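Local coordinates for dihydrofolate reductase (Moritella profunda, PDB 3IA4), which binds NADPH and the inhibitor methotrexate and, as a dihydrofolate reductase, probably catalyses the NADPH-dependent reduction of 7,8-dihydrofolate to 5,6,7,8-tetrahydrofolate, at residues Ala7-Asn12 against Thr125-Tyr130; Pro40-Arg45 against Leu93-Gly98; Tyr113-Glu118 against Tyr153-Leu158. One frame throughout, in Å; residues are numbered along the deposited sequence.

Overall arrangement
All three contacts reach the eight-stranded mixed sheet of the dihydrofolate reductase fold. Interaction 2 pairs strands 41-44 and 92-97; next to 92-97 lies strand 2-9, which supplies residues 7-12 of interaction 1, and beyond it strands 111-117 and 153-160 form interaction 3. Centres of interactions 1 and 3 are about 10 Å apart, and strand 111-117 bonds directly to L9; centres of interactions 1 and 2 are about 15 Å apart, those of 2 and 3 about 17 Å. Along the chain, interaction 2 closes before interaction 3 opens, whereas interactions 1 and 3 interleave. Interactions 1 and 2 both touch NADPH, so cofactor binding draws on separate strands of one sheet.

Interaction 1: Ala7-Asn12 against Thr125-Tyr130; sequences AALANN and TWFPDY. With NDP (NADPH dihydro-nicotinamide-adenine-dinucleotide phosphate), chain E.
L9 and F127 form the centre of an apolar contact in the last part of strand 2-9, an inner strand of the mixed sheet of the dihydrofolate reductase fold. The end-to-end directions of the touching parts differ by 99°, and no hydrogen bond joins the two segments, so 126-130 crosses residues 7-12 instead of pairing with them.

L9 CG lies 3.8 Å from F127 CB, and L9 CD1 comes obliquely to the ring near CG. F127 CG stands anti to its backbone N (chi1 -162°), and the ring reaches on to A7, whose CB is 3.5 Å from F127 CE2. P128 CD covers one face of the same ring, offset toward the rim, while Y102 of helix 99-105 and I15 of strand 14-16 pack against F127 from outside the two segments. The second methyl of L9, CD2, sits 4.1 Å from Y130 CE1, the side chains crossing obliquely; Y130 also packs on L114 and H116 of strand 111-117.

One polar atom meets a ring. N12 O lies in the plane of the W126 indole, at its edge, 3.2 Å from CD1.

Although the segments share no hydrogen bond, A8 makes two to the cofactor. A8 N donates to carboxamide O7N of NADPH over 2.8 Å and almost straight (172°), and N7N returns a more bent bond of 2.8 Å to A8 O. Two bonds to one residue would hold the carboxamide against rotation about its link to the nicotinamide ring. A7 and L9, by contrast, use their backbone bonds on strand 111-117. On the opposing segment T125 OG1 approaches the nicotinamide ribose, 3.6 Å from O3D of NADPH.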
# COMPACT_ATOMS: atom_id res chain seq x y z
N ALA A 7 2.40 -2.85 -0.02
CA ALA A 7 2.79 -2.40 -1.37
C ALA A 7 3.22 -3.57 -2.22
O ALA A 7 3.66 -4.59 -1.66
CB ALA A 7 4.04 -1.45 -1.22
N ALA A 8 3.14 -3.40 -3.54
CA ALA A 8 3.66 -4.42 -4.46
C ALA A 8 4.87 -3.78 -5.21
O ALA A 8 4.73 -2.73 -5.83
CB ALA A 8 2.60 -4.82 -5.47
N LEU A 9 6.02 -4.43 -5.08
CA LEU A 9 7.29 -3.90 -5.65
C LEU A 9 7.79 -4.77 -6.78
O LEU A 9 8.04 -5.96 -6.58
CB LEU A 9 8.41 -3.89 -4.63
CG LEU A 9 8.45 -2.80 -3.51
CD1 LEU A 9 7.10 -2.72 -2.75
CD2 LEU A 9 9.66 -3.14 -2.57
N ALA A 10 8.03 -4.17 -7.93
CA ALA A 10 8.84 -4.88 -8.93
C ALA A 10 10.33 -4.71 -8.57
O ALA A 10 10.68 -4.16 -7.50
CB ALA A 10 8.53 -4.34 -10.30
N ASN A 11 11.24 -5.15 -9.45
CA ASN A 11 12.66 -5.04 -9.13
C ASN A 11 13.04 -3.57 -8.89
O ASN A 11 12.43 -2.67 -9.48
CB ASN A 11 13.49 -5.61 -10.28
CG ASN A 11 13.37 -7.14 -10.39
OD1 ASN A 11 12.99 -7.80 -9.43
ND2 ASN A 11 13.76 -7.70 -11.54
N ASN A 12 14.07 -3.37 -8.06
CA ASN A 12 14.62 -2.05 -7.75
C ASN A 12 13.52 -1.18 -7.08
O ASN A 12 13.61 0.05 -7.14
CB ASN A 12 15.12 -1.37 -9.04
CG ASN A 12 16.08 -2.25 -9.82
OD1 ASN A 12 17.00 -2.79 -9.23
ND2 ASN A 12 15.79 -2.49 -11.12
N THR A 125 7.94 6.12 -9.65
CA THR A 125 7.72 6.13 -8.20
C THR A 125 8.30 4.83 -7.63
O THR A 125 8.22 3.75 -8.25
CB THR A 125 6.23 6.21 -7.80
OG1 THR A 125 5.49 5.38 -8.64
CG2 THR A 125 5.73 7.65 -8.06
N TRP A 126 8.97 4.95 -6.49
CA TRP A 126 9.65 3.82 -5.90
C TRP A 126 9.26 3.69 -4.45
O TRP A 126 9.08 4.70 -3.74
CB TRP A 126 11.21 4.04 -5.94
CG TRP A 126 11.73 3.96 -7.32
CD1 TRP A 126 12.31 2.87 -7.90
CD2 TRP A 126 11.74 5.00 -8.31
NE1 TRP A 126 12.62 3.15 -9.23
CE2 TRP A 126 12.28 4.45 -9.50
CE3 TRP A 126 11.30 6.35 -8.31
CZ2 TRP A 126 12.39 5.19 -10.70
CZ3 TRP A 126 11.41 7.10 -9.53
CH2 TRP A 126 11.96 6.50 -10.69
N PHE A 127 9.21 2.48 -3.97
CA PHE A 127 9.04 2.24 -2.48
C PHE A 127 10.28 2.76 -1.74
O PHE A 127 11.41 2.76 -2.27
CB PHE A 127 8.91 0.71 -2.24
CG PHE A 127 8.32 0.37 -0.90
CD1 PHE A 127 9.12 -0.12 0.15
CD2 PHE A 127 6.96 0.62 -0.68
CE1 PHE A 127 8.54 -0.39 1.43
CE2 PHE A 127 6.38 0.36 0.56
CZ PHE A 127 7.16 -0.11 1.65
N PRO A 128 10.15 3.17 -0.48
CA PRO A 128 11.33 3.62 0.25
C PRO A 128 12.37 2.49 0.50
O PRO A 128 12.07 1.32 0.38
CB PRO A 128 10.73 4.03 1.63
CG PRO A 128 9.30 3.90 1.56
CD PRO A 128 8.87 3.46 0.23
N ASP A 129 13.61 2.85 0.82
CA ASP A 129 14.64 1.86 1.11
C ASP A 129 14.45 1.26 2.54
O ASP A 129 15.09 1.67 3.53
CB ASP A 129 16.02 2.56 1.01
CG ASP A 129 17.15 1.63 1.26
OD1 ASP A 129 16.91 0.42 1.13
OD2 ASP A 129 18.27 2.09 1.66
N TYR A 130 13.46 0.39 2.67
CA TYR A 130 13.15 -0.18 3.97
C TYR A 130 14.32 -1.00 4.53
O TYR A 130 14.43 -1.21 5.75
CB TYR A 130 11.87 -1.04 3.86
CG TYR A 130 12.01 -2.26 2.99
CD1 TYR A 130 11.87 -2.17 1.57
CD2 TYR A 130 12.31 -3.51 3.54
CE1 TYR A 130 12.01 -3.28 0.75
CE2 TYR A 130 12.46 -4.64 2.70
CZ TYR A 130 12.30 -4.51 1.33
OH TYR A 130 12.46 -5.62 0.56
PA NDP E . 0.46 9.62 -3.33
O1A NDP E . 1.37 9.38 -2.15
O2A NDP E . -0.60 8.63 -3.71
O5B NDP E . -0.29 11.07 -3.23
C5B NDP E . 0.50 12.23 -2.88
C4B NDP E . -0.51 13.35 -2.63
O4B NDP E . -1.04 13.14 -1.32
C3B NDP E . 0.20 14.71 -2.48
O3B NDP E . 0.44 15.29 -3.76
C2B NDP E . -0.73 15.51 -1.59
O2B NDP E . -1.97 15.79 -2.25
C1B NDP E . -1.09 14.41 -0.60
N9A NDP E . -0.22 14.37 0.59
C8A NDP E . 0.95 13.72 0.68
N7A NDP E . 1.45 13.79 1.93
C5A NDP E . 0.54 14.50 2.67
C6A NDP E . 0.40 14.92 4.07
N6A NDP E . 1.35 14.68 5.02
N1A NDP E . -0.75 15.62 4.36
C2A NDP E . -1.74 15.89 3.51
N3A NDP E . -1.65 15.53 2.23
C4A NDP E . -0.55 14.84 1.78
O3 NDP E . 1.32 9.96 -4.66
PN NDP E . 2.61 9.36 -5.40
O1N NDP E . 3.77 9.44 -4.47
O2N NDP E . 2.71 10.02 -6.73
O5D NDP E . 2.29 7.82 -5.52
C5D NDP E . 1.36 7.40 -6.51
C4D NDP E . 1.99 6.30 -7.37
O4D NDP E . 2.14 5.07 -6.57
C3D NDP E . 1.15 5.90 -8.59
O3D NDP E . 2.04 5.58 -9.68
C2D NDP E . 0.45 4.61 -8.16
O2D NDP E . 0.08 3.74 -9.26
C1D NDP E . 1.53 3.99 -7.32
N1N NDP E . 1.08 3.04 -6.31
C2N NDP E . 1.63 1.83 -6.32
C3N NDP E . 1.32 0.94 -5.32
C7N NDP E . 1.94 -0.42 -5.37
O7N NDP E . 1.79 -1.16 -4.41
N7N NDP E . 2.75 -0.80 -6.37
C4N NDP E . 0.36 1.21 -4.18
C5N NDP E . -0.09 2.59 -4.27
C6N NDP E . 0.23 3.41 -5.32
P2B NDP E . -2.51 17.31 -2.37
O1X NDP E . -3.91 17.11 -2.78
O2X NDP E . -2.23 17.91 -1.04
O3X NDP E . -1.60 17.96 -3.38

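Interaction 2: Pro40-Arg45 against Leu93-Gly98; sequences PIVMGR and LMIIGG. With NDP (NADPH dihydro-nicotinamide-adenine-dinucleotide phosphate), chain E.
G97 O is gripped by two groups of the opposing segment: G44 N donates to it at 2.9 Å, in the carbonyl plane and on a lone pair, and M43 CA adds a C-H...O contact at 3.1 Å. They belong to neighbouring parallel strands, 41-44 and 92-97, of the central sheet of the dihydrofolate reductase fold, with strand axes 27° apart. Further back, V42 spans two residues, its N bonding to M94 O and its O accepting from I96 N nearly along the C=O axis; P40 O accepts from M94 N.

The apolar side chains divide between the two faces. With V42 and I95 on one, V42 CB meets I95 CD1. L93 crosses V42 at about a right angle: L93 CG, anti to the backbone N (chi1 169°), starts the branch whose CD2 is 3.3 Å from V42 CG2, tighter than usual van der Waals contact. On the face of M43, that side chain runs beside I96, pointing the same way, with M43 CB 3.6 Å from I96 CG1. I96 CG2 meets I41 CG2 as well.

Beyond the pairing the backbone opens onto NADPH. A cis peptide joins G97 to G98, and a CB on either glycine, or on G44, would collide with the cofactor. G98 N bonds to diphosphate O1A of NADPH at 3.0 Å, with a weak second bond to O2A. G44 and G98 are N-caps of helices 45-51 and 99-105, whose N-terminal dipoles probably favour the negative phosphates. R45 extends to the 2'-phosphate while its NE forms a salt bridge to E49; R45 NH1 meets O1X of NADPH at 2.8 Å, in the guanidinium plane at its edge.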
# COMPACT_ATOMS: atom_id res chain seq x y z
N PRO A 40 -8.99 -0.04 8.27
CA PRO A 40 -8.94 1.28 7.65
C PRO A 40 -7.76 1.30 6.70
O PRO A 40 -6.73 0.67 7.04
CB PRO A 40 -8.61 2.23 8.82
CG PRO A 40 -8.88 1.42 10.06
CD PRO A 40 -8.63 0.01 9.70
N ILE A 41 -7.91 1.95 5.57
CA ILE A 41 -6.82 2.10 4.60
C ILE A 41 -6.54 3.60 4.43
O ILE A 41 -7.47 4.39 4.26
CB ILE A 41 -7.15 1.40 3.26
CG1 ILE A 41 -8.43 1.94 2.59
CG2 ILE A 41 -7.15 -0.13 3.46
CD1 ILE A 41 -8.65 1.28 1.19
N VAL A 42 -5.27 3.98 4.50
CA VAL A 42 -4.86 5.35 4.40
C VAL A 42 -4.03 5.51 3.12
O VAL A 42 -3.15 4.68 2.87
CB VAL A 42 -3.97 5.71 5.60
CG1 VAL A 42 -3.50 7.10 5.45
CG2 VAL A 42 -4.79 5.56 6.91
N MET A 43 -4.34 6.51 2.32
CA MET A 43 -3.66 6.68 1.01
C MET A 43 -3.49 8.16 0.68
O MET A 43 -4.26 9.04 1.15
CB MET A 43 -4.48 6.00 -0.07
CG MET A 43 -5.72 6.73 -0.47
SD MET A 43 -6.97 5.66 -1.29
CE MET A 43 -7.67 4.79 0.15
N GLY A 44 -2.51 8.43 -0.18
CA GLY A 44 -2.36 9.81 -0.71
C GLY A 44 -3.40 10.05 -1.78
O GLY A 44 -4.00 9.13 -2.36
N ARG A 45 -3.58 11.32 -2.09
CA ARG A 45 -4.54 11.69 -3.12
C ARG A 45 -4.30 11.08 -4.51
O ARG A 45 -5.26 10.66 -5.15
CB ARG A 45 -4.57 13.21 -3.19
CG ARG A 45 -5.58 13.66 -4.22
CD ARG A 45 -5.23 15.08 -4.57
NE ARG A 45 -6.09 15.65 -5.60
CZ ARG A 45 -6.36 16.96 -5.67
NH1 ARG A 45 -5.87 17.80 -4.73
NH2 ARG A 45 -7.15 17.42 -6.65
N LEU A 93 -3.90 -0.38 11.20
CA LEU A 93 -4.15 0.62 10.18
C LEU A 93 -3.30 0.19 8.97
O LEU A 93 -2.15 -0.24 9.18
CB LEU A 93 -3.65 1.94 10.78
CG LEU A 93 -3.46 3.25 10.10
CD1 LEU A 93 -2.45 3.06 8.96
CD2 LEU A 93 -4.81 3.63 9.63
N MET A 94 -3.81 0.25 7.73
CA MET A 94 -3.00 -0.14 6.54
C MET A 94 -2.72 1.07 5.67
O MET A 94 -3.65 1.64 5.12
CB MET A 94 -3.73 -1.19 5.67
CG MET A 94 -4.20 -2.45 6.37
SD MET A 94 -2.83 -3.56 6.84
CE MET A 94 -2.36 -4.15 5.23
N ILE A 95 -1.44 1.45 5.53
CA ILE A 95 -1.03 2.50 4.58
C ILE A 95 -0.86 1.86 3.21
O ILE A 95 -0.07 0.90 3.08
CB ILE A 95 0.27 3.13 5.05
CG1 ILE A 95 0.11 3.85 6.45
CG2 ILE A 95 0.83 4.05 3.96
CD1 ILE A 95 -0.58 5.18 6.40
N ILE A 96 -1.60 2.33 2.22
CA ILE A 96 -1.67 1.58 0.94
C ILE A 96 -0.99 2.34 -0.18
O ILE A 96 -1.10 1.97 -1.35
CB ILE A 96 -3.09 1.21 0.50
CG1 ILE A 96 -3.98 2.44 0.17
CG2 ILE A 96 -3.75 0.38 1.62
CD1 ILE A 96 -5.09 2.11 -0.76
N GLY A 97 -0.35 3.45 0.17
CA GLY A 97 0.46 4.18 -0.81
C GLY A 97 0.05 5.65 -0.93
O GLY A 97 -0.89 6.07 -0.27
N GLY A 98 0.72 6.44 -1.76
CA GLY A 98 1.73 5.97 -2.71
C GLY A 98 3.10 6.30 -2.14
O GLY A 98 3.30 6.29 -0.93
PA NDP E . 0.46 9.62 -3.33
O1A NDP E . 1.37 9.38 -2.15
O2A NDP E . -0.60 8.63 -3.71
O5B NDP E . -0.29 11.07 -3.23
C5B NDP E . 0.50 12.23 -2.88
C4B NDP E . -0.51 13.35 -2.63
O4B NDP E . -1.04 13.14 -1.32
C3B NDP E . 0.20 14.71 -2.48
O3B NDP E . 0.44 15.29 -3.76
C2B NDP E . -0.73 15.51 -1.59
O2B NDP E . -1.97 15.79 -2.25
C1B NDP E . -1.09 14.41 -0.60
N9A NDP E . -0.22 14.37 0.59
C8A NDP E . 0.95 13.72 0.68
N7A NDP E . 1.45 13.79 1.93
C5A NDP E . 0.54 14.50 2.67
C6A NDP E . 0.40 14.92 4.07
N6A NDP E . 1.35 14.68 5.02
N1A NDP E . -0.75 15.62 4.36
C2A NDP E . -1.74 15.89 3.51
N3A NDP E . -1.65 15.53 2.23
C4A NDP E . -0.55 14.84 1.78
O3 NDP E . 1.32 9.96 -4.66
PN NDP E . 2.61 9.36 -5.40
O1N NDP E . 3.77 9.44 -4.47
O2N NDP E . 2.71 10.02 -6.73
O5D NDP E . 2.29 7.82 -5.52
C5D NDP E . 1.36 7.40 -6.51
C4D NDP E . 1.99 6.30 -7.37
O4D NDP E . 2.14 5.07 -6.57
C3D NDP E . 1.15 5.90 -8.59
O3D NDP E . 2.04 5.58 -9.68
C2D NDP E . 0.45 4.61 -8.16
O2D NDP E . 0.08 3.74 -9.26
C1D NDP E . 1.53 3.99 -7.32
N1N NDP E . 1.08 3.04 -6.31
C2N NDP E . 1.63 1.83 -6.32
C3N NDP E . 1.32 0.94 -5.32
C7N NDP E . 1.94 -0.42 -5.37
O7N NDP E . 1.79 -1.16 -4.41
N7N NDP E . 2.75 -0.80 -6.37
C4N NDP E . 0.36 1.21 -4.18
C5N NDP E . -0.09 2.59 -4.27
C6N NDP E . 0.23 3.41 -5.32
P2B NDP E . -2.51 17.31 -2.37
O1X NDP E . -3.91 17.11 -2.78
O2X NDP E . -2.23 17.91 -1.04
O3X NDP E . -1.60 17.96 -3.38

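Interaction 3: Tyr113-Glu118 against Tyr153-Leu158; sequences YLTHIE and YRFSLL
Y113 and L157 lie side by side, pointing the same way, and L157 CD1 sits over one face of the tyrosine ring, 3.8 Å from its centroid and 21° off the normal: a CH-pi contact. F155 also lies beside Y113; its CZ, on the same side of the ring plane as L157 CD1, comes obliquely to within 3.7 Å of Y113 CD1. Replacing Y113 by an alanine would probably leave L157 CD1 without an aromatic face, F155 CZ with a gap beside it, and E92 without the hydroxyl it bonds.

These side chains share one face of antiparallel strands 111-117 and 153-160 in the central sheet. L114-S156 and H116-R154 are hydrogen-bonded pairs; Y113-L157, T115-F155 and I117-Y153 are non-hydrogen-bonded.

On the H116 face, R154 CG stands between its backbone N and carbonyl carbon (chi1 69°), and the chain, extended from CG to NE, carries the guanidinium over H116 CB, 3.5 Å from its plane; guanidinium and imidazole planes are 12° apart. E118 OE2 lies 4.3 Å from R154 NH2, too far for a salt bridge; a water bridges them. A second water joins H116 NE2 to S156 OG, which also bonds E137.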
# COMPACT_ATOMS: atom_id res chain seq x y z
N TYR A 113 3.70 -5.25 4.49
CA TYR A 113 3.14 -6.36 3.75
C TYR A 113 3.65 -6.16 2.33
O TYR A 113 3.12 -5.35 1.58
CB TYR A 113 1.60 -6.27 3.72
CG TYR A 113 0.88 -6.55 5.04
CD1 TYR A 113 -0.13 -7.51 5.06
CD2 TYR A 113 1.15 -5.83 6.21
CE1 TYR A 113 -0.84 -7.74 6.20
CE2 TYR A 113 0.42 -6.10 7.40
CZ TYR A 113 -0.60 -7.04 7.34
OH TYR A 113 -1.30 -7.35 8.49
N LEU A 114 4.70 -6.87 1.95
CA LEU A 114 5.30 -6.65 0.64
C LEU A 114 4.99 -7.80 -0.32
O LEU A 114 5.25 -8.96 -0.04
CB LEU A 114 6.83 -6.54 0.76
CG LEU A 114 7.33 -5.40 1.69
CD1 LEU A 114 8.83 -5.26 1.68
CD2 LEU A 114 6.69 -4.06 1.27
N THR A 115 4.56 -7.43 -1.49
CA THR A 115 4.57 -8.41 -2.59
C THR A 115 5.77 -8.07 -3.46
O THR A 115 5.98 -6.89 -3.77
CB THR A 115 3.31 -8.18 -3.39
OG1 THR A 115 2.19 -8.53 -2.56
CG2 THR A 115 3.29 -9.06 -4.67
N HIS A 116 6.62 -9.05 -3.76
CA HIS A 116 7.71 -8.82 -4.70
C HIS A 116 7.35 -9.50 -5.98
O HIS A 116 7.11 -10.72 -6.00
CB HIS A 116 8.98 -9.45 -4.12
CG HIS A 116 9.36 -8.88 -2.80
ND1 HIS A 116 10.12 -7.73 -2.69
CD2 HIS A 116 9.12 -9.31 -1.54
CE1 HIS A 116 10.32 -7.47 -1.41
NE2 HIS A 116 9.71 -8.40 -0.69
N ILE A 117 7.35 -8.70 -7.07
CA ILE A 117 7.12 -9.23 -8.43
C ILE A 117 8.41 -9.42 -9.22
O ILE A 117 9.26 -8.52 -9.25
CB ILE A 117 6.20 -8.24 -9.18
CG1 ILE A 117 4.95 -7.98 -8.34
CG2 ILE A 117 5.90 -8.76 -10.62
CD1 ILE A 117 4.06 -6.82 -8.90
N GLU A 118 8.60 -10.59 -9.86
CA GLU A 118 9.83 -10.82 -10.59
C GLU A 118 9.74 -10.16 -11.95
O GLU A 118 9.42 -10.83 -12.96
CB GLU A 118 10.11 -12.31 -10.72
CG GLU A 118 10.36 -12.99 -9.40
CD GLU A 118 10.77 -14.46 -9.56
OE1 GLU A 118 11.23 -14.86 -10.68
OE2 GLU A 118 10.64 -15.20 -8.56
N TYR A 153 5.33 -13.96 -8.48
CA TYR A 153 5.36 -12.98 -7.36
C TYR A 153 5.27 -13.69 -6.04
O TYR A 153 5.00 -14.90 -6.00
CB TYR A 153 4.31 -11.87 -7.53
CG TYR A 153 2.86 -12.36 -7.48
CD1 TYR A 153 2.27 -12.92 -8.60
CD2 TYR A 153 2.13 -12.27 -6.31
CE1 TYR A 153 0.92 -13.39 -8.54
CE2 TYR A 153 0.79 -12.71 -6.24
CZ TYR A 153 0.21 -13.26 -7.36
OH TYR A 153 -1.12 -13.69 -7.28
N ARG A 154 5.57 -12.98 -4.96
CA ARG A 154 5.55 -13.66 -3.67
C ARG A 154 5.19 -12.61 -2.63
O ARG A 154 5.37 -11.41 -2.84
CB ARG A 154 6.90 -14.34 -3.34
CG ARG A 154 7.97 -13.34 -3.06
CD ARG A 154 9.36 -14.01 -2.94
NE ARG A 154 10.40 -12.98 -2.80
CZ ARG A 154 10.99 -12.38 -3.83
NH1 ARG A 154 11.92 -11.44 -3.61
NH2 ARG A 154 10.65 -12.69 -5.10
N PHE A 155 4.62 -13.09 -1.55
CA PHE A 155 4.27 -12.24 -0.40
C PHE A 155 5.22 -12.42 0.77
O PHE A 155 5.60 -13.53 1.11
CB PHE A 155 2.87 -12.63 0.03
CG PHE A 155 2.41 -11.88 1.22
CD1 PHE A 155 2.22 -10.50 1.12
CD2 PHE A 155 2.26 -12.50 2.46
CE1 PHE A 155 1.85 -9.75 2.23
CE2 PHE A 155 1.87 -11.75 3.59
CZ PHE A 155 1.68 -10.38 3.47
N SER A 156 5.59 -11.31 1.43
CA SER A 156 6.44 -11.39 2.60
C SER A 156 5.91 -10.38 3.61
O SER A 156 5.86 -9.17 3.30
CB SER A 156 7.88 -11.02 2.16
OG SER A 156 8.78 -10.88 3.24
N LEU A 157 5.54 -10.84 4.80
CA LEU A 157 5.12 -9.94 5.83
C LEU A 157 6.28 -9.73 6.80
O LEU A 157 6.77 -10.68 7.44
CB LEU A 157 3.81 -10.46 6.46
CG LEU A 157 3.21 -9.73 7.65
CD1 LEU A 157 3.30 -8.29 7.60
CD2 LEU A 157 1.73 -10.19 7.84
N LEU A 158 6.79 -8.49 6.82
CA LEU A 158 7.90 -8.15 7.70
C LEU A 158 7.46 -7.37 8.93
O LEU A 158 6.63 -6.44 8.85
CB LEU A 158 8.93 -7.29 6.97
CG LEU A 158 9.51 -7.80 5.66
CD1 LEU A 158 10.48 -6.80 5.09
CD2 LEU A 158 10.22 -9.11 5.96
O HOH W 1 10.49 -8.83 2.13
O HOH W 2 8.93 -14.65 -6.58